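Local coordinates for capsular polysaccharide export system protein KpsC (Thermosulfurimonas dismutans, PDB 6MGD) that is a glycosyltransferase that probably transfers Kdo in beta-2,7 linkage while the conserved glycolipid anchor of Gram-negative capsules is built, at residues Trp49-Glu54 / Ile168-Pro173; Tyr105-Leu110 / Pro278-Lys283. All blocks are in the same frame, centred on the assembly; numbering follows the deposited sequence.

Both contacts tie the first half of the chain to the second, and their segments alternate along the sequence. Their centres lie about 18 Å apart; nearest atoms come to about 7 Å without touching. Contact 1 is a van der Waals meeting of one aromatic ring with a serine and the CB of a glutamate, whereas contact 2 is a knot of charge. Two loops run past both: Phe170 of contact 1 bonds by its backbone to Ala100, a few residues before the helix of contact 2, and Gly171 bonds to His262, next to Pro263, whose carbonyl accepts from Arg280 of contact 2. In GT-B glycosyltransferases the donor and acceptor meet between two Rossmann-like domains, so both contacts probably lie along that interdomain junction.

Contact 1: residues Trp49-Glu54 / Ile168-Pro173; sequences WGSTLE and IKFGSP
Trp49 O receives both the backbone N and the OG1 of Thr52, closing the turn that brings Ser51 up against the ring of Phe170. Thr52 N donates to Trp49 O at 3.2 Å, and the hydroxyl sits in the carbonyl plane. This is a type II' turn; Gly50 at its first corner has a positive phi of 61°, a value that suits glycine. Ser51 takes the N-cap position of helix 52-56 but makes no capping bond: its OG bonds instead to the hydroxyl of Tyr98. Ser51 CB meets Phe170 CE1 at 3.5 Å, and Glu54, from the first turn of the helix, lays its CB 3.7 Å from Phe170 CZ. Both methylenes come at the ring obliquely. The Glu54 chain then bends at chi2 (76°), and its OE2 forms a salt bridge with Arg68. Lys169 CG lies 3.8 Å above the plane of the Phe170 ring, offset toward its rim. Segment 168-173 begins on helix 166-169, downstream of parallel strand 155-159, whereas the turn leaves strand 44-49 of the other sheet; the contact thus spans the two halves of the GT-B fold. The ring meets the methylenes without directional bonding, and the polar ends of Ser51 and Glu54 are engaged elsewhere; the directional tie beside the ring is the hydrogen bond from Lys169 NZ to Asn55 OD1.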
ATOM      1  N   TRP A  49       1.130   4.891 -14.266  1.00 52.16           N
ATOM      2  CA  TRP A  49       1.170   5.170 -12.838  1.00 53.19           C
ATOM      3  C   TRP A  49      -0.199   4.924 -12.220  1.00 54.90           C
ATOM      4  O   TRP A  49      -1.176   5.591 -12.579  1.00 57.88           O
ATOM      5  CB  TRP A  49       1.617   6.606 -12.570  1.00 55.86           C
ATOM      6  CG  TRP A  49       1.749   6.889 -11.110  1.00 57.91           C
ATOM      7  CD1 TRP A  49       0.816   7.458 -10.297  1.00 60.63           C
ATOM      8  CD2 TRP A  49       2.877   6.590 -10.280  1.00 58.36           C
ATOM      9  NE1 TRP A  49       1.295   7.545  -9.013  1.00 62.20           N
ATOM     10  CE2 TRP A  49       2.560   7.018  -8.975  1.00 60.11           C
ATOM     11  CE3 TRP A  49       4.128   6.009 -10.514  1.00 56.37           C
ATOM     12  CZ2 TRP A  49       3.446   6.883  -7.909  1.00 60.39           C
ATOM     13  CZ3 TRP A  49       5.005   5.876  -9.454  1.00 56.86           C
ATOM     14  CH2 TRP A  49       4.660   6.311  -8.168  1.00 59.02           C
ATOM     15  N   GLY A  50      -0.260   3.976 -11.289  1.00 54.65           N
ATOM     16  CA  GLY A  50      -1.479   3.766 -10.528  1.00 55.77           C
ATOM     17  C   GLY A  50      -2.643   3.384 -11.419  1.00 56.62           C
ATOM     18  O   GLY A  50      -2.531   2.530 -12.304  1.00 56.19           O
ATOM     19  N   SER A  51      -3.780   4.034 -11.188  1.00 57.88           N
ATOM     20  CA  SER A  51      -5.013   3.766 -11.924  1.00 59.97           C
ATOM     21  C   SER A  51      -5.259   4.801 -13.013  1.00 60.90           C
ATOM     22  O   SER A  51      -6.399   5.212 -13.247  1.00 62.48           O
ATOM     23  CB  SER A  51      -6.193   3.707 -10.961  1.00 62.76           C
ATOM     24  OG  SER A  51      -5.982   2.720  -9.967  1.00 62.66           O
ATOM     25  N   THR A  52      -4.199   5.236 -13.699  1.00 60.22           N
ATOM     26  CA  THR A  52      -4.347   6.275 -14.713  1.00 60.75           C
ATOM     27  C   THR A  52      -5.229   5.808 -15.863  1.00 62.39           C
ATOM     28  O   THR A  52      -6.088   6.559 -16.341  1.00 65.63           O
ATOM     29  CB  THR A  52      -2.971   6.706 -15.224  1.00 58.85           C
ATOM     30  OG1 THR A  52      -2.214   7.261 -14.141  1.00 59.54           O
ATOM     31  CG2 THR A  52      -3.106   7.747 -16.320  1.00 60.62           C
ATOM     32  N   LEU A  53      -5.042   4.568 -16.315  1.00 61.82           N
ATOM     33  CA  LEU A  53      -5.845   4.063 -17.424  1.00 63.62           C
ATOM     34  C   LEU A  53      -7.301   3.877 -17.013  1.00 67.67           C
ATOM     35  O   LEU A  53      -8.213   4.163 -17.799  1.00 70.10           O
ATOM     36  CB  LEU A  53      -5.257   2.752 -17.941  1.00 62.13           C
ATOM     37  CG  LEU A  53      -3.800   2.827 -18.400  1.00 58.64           C
ATOM     38  CD1 LEU A  53      -3.268   1.451 -18.779  1.00 57.69           C
ATOM     39  CD2 LEU A  53      -3.661   3.802 -19.559  1.00 60.10           C
ATOM     40  N   GLU A  54      -7.540   3.406 -15.787  1.00 62.84           N
ATOM     41  CA  GLU A  54      -8.912   3.206 -15.330  1.00 68.50           C
ATOM     42  C   GLU A  54      -9.634   4.535 -15.138  1.00 69.27           C
ATOM     43  O   GLU A  54     -10.838   4.635 -15.400  1.00 73.16           O
ATOM     44  CB  GLU A  54      -8.926   2.400 -14.030  1.00 70.69           C
ATOM     45  CG  GLU A  54      -8.581   0.924 -14.197  1.00 72.17           C
ATOM     46  CD  GLU A  54      -7.099   0.684 -14.415  1.00 70.40           C
ATOM     47  OE1 GLU A  54      -6.288   1.545 -14.012  1.00 68.37           O
ATOM     48  OE2 GLU A  54      -6.744  -0.367 -14.989  1.00 72.14           O
ATOM     49  N   ILE A 168      -9.216   3.982  -2.085  1.00 56.68           N
ATOM     50  CA  ILE A 168     -10.601   3.978  -1.633  1.00 56.04           C
ATOM     51  C   ILE A 168     -11.546   3.748  -2.805  1.00 55.38           C
ATOM     52  O   ILE A 168     -12.565   3.061  -2.671  1.00 53.05           O
ATOM     53  CB  ILE A 168     -10.917   5.291  -0.896  1.00 56.66           C
ATOM     54  CG1 ILE A 168      -9.921   5.514   0.248  1.00 57.25           C
ATOM     55  CG2 ILE A 168     -12.348   5.278  -0.369  1.00 54.27           C
ATOM     56  CD1 ILE A 168     -10.171   6.783   1.029  1.00 58.29           C
ATOM     57  N   LYS A 169     -11.207   4.299  -3.972  1.00 56.63           N
ATOM     58  CA  LYS A 169     -12.044   4.135  -5.152  1.00 56.89           C
ATOM     59  C   LYS A 169     -12.086   2.680  -5.602  1.00 56.93           C
ATOM     60  O   LYS A 169     -13.165   2.122  -5.825  1.00 56.24           O
ATOM     61  CB  LYS A 169     -11.539   5.040  -6.275  1.00 59.86           C
ATOM     62  CG  LYS A 169     -12.370   4.961  -7.545  1.00 59.98           C
ATOM     63  CD  LYS A 169     -11.898   5.966  -8.581  1.00 61.31           C
ATOM     64  CE  LYS A 169     -12.655   5.802  -9.895  1.00 60.51           C
ATOM     65  NZ  LYS A 169     -12.139   6.717 -10.953  1.00 63.06           N
ATOM     66  N   PHE A 170     -10.924   2.045  -5.737  1.00 55.96           N
ATOM     67  CA  PHE A 170     -10.847   0.673  -6.222  1.00 58.78           C
ATOM     68  C   PHE A 170     -10.625  -0.349  -5.115  1.00 58.88           C
ATOM     69  O   PHE A 170     -10.533  -1.545  -5.407  1.00 61.27           O
ATOM     70  CB  PHE A 170      -9.729   0.542  -7.263  1.00 59.92           C
ATOM     71  CG  PHE A 170      -9.886   1.456  -8.441  1.00 61.54           C
ATOM     72  CD1 PHE A 170      -9.291   2.707  -8.449  1.00 61.03           C
ATOM     73  CD2 PHE A 170     -10.624   1.062  -9.543  1.00 64.58           C
ATOM     74  CE1 PHE A 170      -9.433   3.550  -9.536  1.00 62.88           C
ATOM     75  CE2 PHE A 170     -10.770   1.901 -10.633  1.00 66.47           C
ATOM     76  CZ  PHE A 170     -10.173   3.146 -10.629  1.00 65.50           C
ATOM     77  N   GLY A 171     -10.539   0.083  -3.860  1.00 55.05           N
ATOM     78  CA  GLY A 171     -10.255  -0.850  -2.787  1.00 54.67           C
ATOM     79  C   GLY A 171     -11.315  -0.911  -1.709  1.00 54.27           C
ATOM     80  O   GLY A 171     -11.282  -1.808  -0.862  1.00 54.84           O
ATOM     81  N   SER A 172     -12.259   0.026  -1.719  1.00 56.03           N
ATOM     82  CA  SER A 172     -13.320   0.043  -0.718  1.00 55.04           C
ATOM     83  C   SER A 172     -14.661  -0.206  -1.390  1.00 55.72           C
ATOM     84  O   SER A 172     -15.129   0.648  -2.159  1.00 56.70           O
ATOM     85  CB  SER A 172     -13.336   1.374   0.033  1.00 53.70           C
ATOM     86  OG  SER A 172     -14.288   1.349   1.082  1.00 52.51           O
ATOM     87  N   PRO A 173     -15.317  -1.341  -1.134  1.00 55.92           N
ATOM     88  CA  PRO A 173     -16.542  -1.662  -1.884  1.00 56.71           C
ATOM     89  C   PRO A 173     -17.762  -0.865  -1.459  1.00 56.31           C
ATOM     90  O   PRO A 173     -18.728  -0.805  -2.229  1.00 59.76           O
ATOM     91  CB  PRO A 173     -16.736  -3.159  -1.606  1.00 58.42           C
ATOM     92  CG  PRO A 173     -16.104  -3.364  -0.268  1.00 58.34           C
ATOM     93  CD  PRO A 173     -14.924  -2.424  -0.215  1.00 55.75           C
TER

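Contact 2: residues Tyr105-Leu110 / Pro278-Lys283; sequences YLEEIL and PRRNIK
Glu107 OE1 is the acceptor for the guanidinium of Arg279: NH2 donates at 2.8 Å, with an N-H...O angle of 148°, and NH1 adds a weak bond at 3.1 Å to the same OE1. Toward NH2, OE1 uses its syn lone pair and lies near the guanidinium plane, yet the carboxylate is turned 84° against that plane, so the pair does not match oxygen for nitrogen. Arg279 folds back at chi3 (49°) to present this edge. The other oxygen, Glu107 OE2, makes a longer salt bridge to Arg280 NE at 3.5 Å and touches Arg280 CG. Glu107 OE2 also lies 3.0 Å from Arg279 NH2, though NH2 directs its bond to OE1. One buried carboxylate thus serves two arginines, a salt-bridge network between helix 105-112, which follows strand 88-92 of the mixed sheet, and the loop running from parallel strand 272-273 to helix 286-296. Arg280 has further acceptors: its NH1 donates to the carbonyl oxygens of Ala266 and Pro263. A glutamine in place of Glu107 would probably leave Arg279 and Arg280 close together without the negative charge they share. Glu108 OE1 stays 4.5 Å from Arg279 NH1, beyond a salt bridge, although its charge may still favour the arginine.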
ATOM      1  N   TYR A 105      -0.621  -8.715  -9.221  1.00 57.29           N
ATOM      2  CA  TYR A 105       0.515  -9.628  -9.153  1.00 59.61           C
ATOM      3  C   TYR A 105       0.886  -9.960  -7.713  1.00 56.63           C
ATOM      4  O   TYR A 105       1.377 -11.062  -7.441  1.00 57.47           O
ATOM      5  CB  TYR A 105       1.719  -9.040  -9.889  1.00 59.54           C
ATOM      6  CG  TYR A 105       2.895  -9.987  -9.973  1.00 60.33           C
ATOM      7  CD1 TYR A 105       2.798 -11.182 -10.674  1.00 64.44           C
ATOM      8  CD2 TYR A 105       4.102  -9.684  -9.357  1.00 58.40           C
ATOM      9  CE1 TYR A 105       3.867 -12.053 -10.755  1.00 65.43           C
ATOM     10  CE2 TYR A 105       5.181 -10.550  -9.434  1.00 58.80           C
ATOM     11  CZ  TYR A 105       5.057 -11.732 -10.133  1.00 63.27           C
ATOM     12  OH  TYR A 105       6.126 -12.596 -10.212  1.00 65.93           O
ATOM     13  N   LEU A 106       0.670  -9.025  -6.784  1.00 56.44           N
ATOM     14  CA  LEU A 106       0.865  -9.333  -5.370  1.00 55.28           C
ATOM     15  C   LEU A 106      -0.092 -10.431  -4.922  1.00 58.92           C
ATOM     16  O   LEU A 106       0.293 -11.339  -4.176  1.00 62.38           O
ATOM     17  CB  LEU A 106       0.665  -8.073  -4.526  1.00 52.19           C
ATOM     18  CG  LEU A 106       1.469  -7.862  -3.236  1.00 49.68           C
ATOM     19  CD1 LEU A 106       0.628  -7.125  -2.197  1.00 47.52           C
ATOM     20  CD2 LEU A 106       2.041  -9.157  -2.659  1.00 51.27           C
ATOM     21  N   GLU A 107      -1.342 -10.367  -5.380  1.00 55.23           N
ATOM     22  CA  GLU A 107      -2.324 -11.380  -5.009  1.00 58.99           C
ATOM     23  C   GLU A 107      -1.967 -12.739  -5.597  1.00 61.37           C
ATOM     24  O   GLU A 107      -2.197 -13.771  -4.955  1.00 62.57           O
ATOM     25  CB  GLU A 107      -3.715 -10.934  -5.463  1.00 61.89           C
ATOM     26  CG  GLU A 107      -4.869 -11.700  -4.845  1.00 66.92           C
ATOM     27  CD  GLU A 107      -6.220 -11.147  -5.265  1.00 69.39           C
ATOM     28  OE1 GLU A 107      -6.248 -10.209  -6.092  1.00 67.54           O
ATOM     29  OE2 GLU A 107      -7.253 -11.645  -4.768  1.00 73.47           O
ATOM     30  N   GLU A 108      -1.397 -12.763  -6.806  1.00 59.95           N
ATOM     31  CA  GLU A 108      -0.975 -14.028  -7.397  1.00 64.78           C
ATOM     32  C   GLU A 108       0.233 -14.604  -6.671  1.00 61.59           C
ATOM     33  O   GLU A 108       0.354 -15.828  -6.544  1.00 65.17           O
ATOM     34  CB  GLU A 108      -0.663 -13.845  -8.884  1.00 67.83           C
ATOM     35  CG  GLU A 108      -1.807 -13.277  -9.721  1.00 71.72           C
ATOM     36  CD  GLU A 108      -3.093 -14.074  -9.596  1.00 77.87           C
ATOM     37  OE1 GLU A 108      -4.071 -13.540  -9.031  1.00 78.14           O
ATOM     38  OE2 GLU A 108      -3.126 -15.235 -10.058  1.00 82.98           O
ATOM     39  N   ILE A 109       1.138 -13.745  -6.195  1.00 64.43           N
ATOM     40  CA  ILE A 109       2.278 -14.217  -5.412  1.00 62.40           C
ATOM     41  C   ILE A 109       1.794 -14.896  -4.136  1.00 62.70           C
ATOM     42  O   ILE A 109       2.221 -16.006  -3.798  1.00 65.43           O
ATOM     43  CB  ILE A 109       3.237 -13.055  -5.100  1.00 60.31           C
ATOM     44  CG1 ILE A 109       4.012 -12.643  -6.352  1.00 60.80           C
ATOM     45  CG2 ILE A 109       4.195 -13.434  -3.979  1.00 62.15           C
ATOM     46  CD1 ILE A 109       4.998 -11.521  -6.107  1.00 58.08           C
ATOM     47  N   LEU A 110       0.880 -14.241  -3.418  1.00 61.37           N
ATOM     48  CA  LEU A 110       0.406 -14.778  -2.148  1.00 64.58           C
ATOM     49  C   LEU A 110      -0.427 -16.040  -2.336  1.00 72.12           C
ATOM     50  O   LEU A 110      -0.443 -16.903  -1.450  1.00 76.47           O
ATOM     51  CB  LEU A 110      -0.395 -13.709  -1.403  1.00 62.56           C
ATOM     52  CG  LEU A 110       0.381 -12.423  -1.105  1.00 57.00           C
ATOM     53  CD1 LEU A 110      -0.526 -11.365  -0.498  1.00 55.64           C
ATOM     54  CD2 LEU A 110       1.570 -12.707  -0.192  1.00 55.70           C
ATOM     55  N   PRO A 278     -14.360 -10.667  -2.110  1.00 65.40           N
ATOM     56  CA  PRO A 278     -15.028 -11.609  -3.025  1.00 70.05           C
ATOM     57  C   PRO A 278     -14.091 -12.585  -3.715  1.00 72.87           C
ATOM     58  O   PRO A 278     -14.580 -13.483  -4.414  1.00 75.68           O
ATOM     59  CB  PRO A 278     -15.696 -10.686  -4.057  1.00 70.34           C
ATOM     60  CG  PRO A 278     -15.664  -9.308  -3.451  1.00 67.26           C
ATOM     61  CD  PRO A 278     -14.460  -9.275  -2.574  1.00 63.84           C
ATOM     62  N   ARG A 279     -12.774 -12.450  -3.553  1.00 70.71           N
ATOM     63  CA  ARG A 279     -11.834 -13.224  -4.349  1.00 73.80           C
ATOM     64  C   ARG A 279     -10.704 -13.863  -3.553  1.00 76.66           C
ATOM     65  O   ARG A 279      -9.810 -14.460  -4.163  1.00 79.67           O
ATOM     66  CB  ARG A 279     -11.220 -12.343  -5.447  1.00 71.62           C
ATOM     67  CG  ARG A 279     -12.210 -11.824  -6.477  1.00 72.27           C
ATOM     68  CD  ARG A 279     -11.539 -10.877  -7.463  1.00 69.84           C
ATOM     69  NE  ARG A 279     -10.300 -11.437  -7.993  1.00 69.78           N
ATOM     70  CZ  ARG A 279      -9.084 -11.035  -7.634  1.00 66.62           C
ATOM     71  NH1 ARG A 279      -8.010 -11.607  -8.160  1.00 67.07           N
ATOM     72  NH2 ARG A 279      -8.943 -10.057  -6.749  1.00 63.21           N
ATOM     73  N   ARG A 280     -10.708 -13.765  -2.227  1.00 74.46           N
ATOM     74  CA  ARG A 280      -9.607 -14.262  -1.410  1.00 73.66           C
ATOM     75  C   ARG A 280     -10.126 -15.302  -0.426  1.00 75.06           C
ATOM     76  O   ARG A 280     -11.011 -15.008   0.383  1.00 74.86           O
ATOM     77  CB  ARG A 280      -8.915 -13.113  -0.674  1.00 70.86           C
ATOM     78  CG  ARG A 280      -8.271 -12.102  -1.612  1.00 69.05           C
ATOM     79  CD  ARG A 280      -7.638 -10.946  -0.860  1.00 66.23           C
ATOM     80  NE  ARG A 280      -7.362  -9.816  -1.745  1.00 65.79           N
ATOM     81  CZ  ARG A 280      -6.935  -8.627  -1.332  1.00 65.32           C
ATOM     82  NH1 ARG A 280      -6.728  -8.403  -0.040  1.00 64.14           N
ATOM     83  NH2 ARG A 280      -6.715  -7.658  -2.212  1.00 65.56           N
ATOM     84  N   ASN A 281      -9.568 -16.513  -0.500  1.00 78.54           N
ATOM     85  CA  ASN A 281      -9.919 -17.606   0.395  1.00 81.28           C
ATOM     86  C   ASN A 281      -8.771 -18.066   1.278  1.00 80.54           C
ATOM     87  O   ASN A 281      -9.018 -18.776   2.260  1.00 82.86           O
ATOM     88  CB  ASN A 281     -10.419 -18.820  -0.405  1.00 85.65           C
ATOM     89  CG  ASN A 281     -11.516 -18.465  -1.385  1.00 88.03           C
ATOM     90  OD1 ASN A 281     -11.254 -17.908  -2.451  1.00 87.80           O
ATOM     91  ND2 ASN A 281     -12.754 -18.799  -1.035  1.00 90.77           N
ATOM     92  N   ILE A 282      -7.540 -17.681   0.967  1.00 79.40           N
ATOM     93  CA  ILE A 282      -6.357 -18.245   1.605  1.00 78.91           C
ATOM     94  C   ILE A 282      -6.140 -17.596   2.964  1.00 76.29           C
ATOM     95  O   ILE A 282      -6.325 -16.384   3.135  1.00 73.45           O
ATOM     96  CB  ILE A 282      -5.130 -18.065   0.693  1.00 78.70           C
ATOM     97  CG1 ILE A 282      -5.467 -18.499  -0.738  1.00 81.98           C
ATOM     98  CG2 ILE A 282      -3.941 -18.851   1.222  1.00 78.95           C
ATOM     99  CD1 ILE A 282      -5.925 -19.944  -0.855  1.00 86.67           C
ATOM    100  N   LYS A 283      -5.756 -18.412   3.943  1.00 74.27           N
ATOM    101  CA  LYS A 283      -5.360 -17.943   5.265  1.00 72.83           C
ATOM    102  C   LYS A 283      -3.836 -17.925   5.331  1.00 70.02           C
ATOM    103  O   LYS A 283      -3.193 -18.968   5.178  1.00 72.84           O
ATOM    104  CB  LYS A 283      -5.943 -18.836   6.360  1.00 76.42           C
ATOM    105  CG  LYS A 283      -5.478 -18.500   7.769  1.00 76.88           C
ATOM    106  CD  LYS A 283      -6.024 -17.161   8.221  1.00 74.98           C
ATOM    107  CE  LYS A 283      -5.563 -16.812   9.628  1.00 75.66           C
ATOM    108  NZ  LYS A 283      -4.081 -16.693   9.718  1.00 74.87           N
TER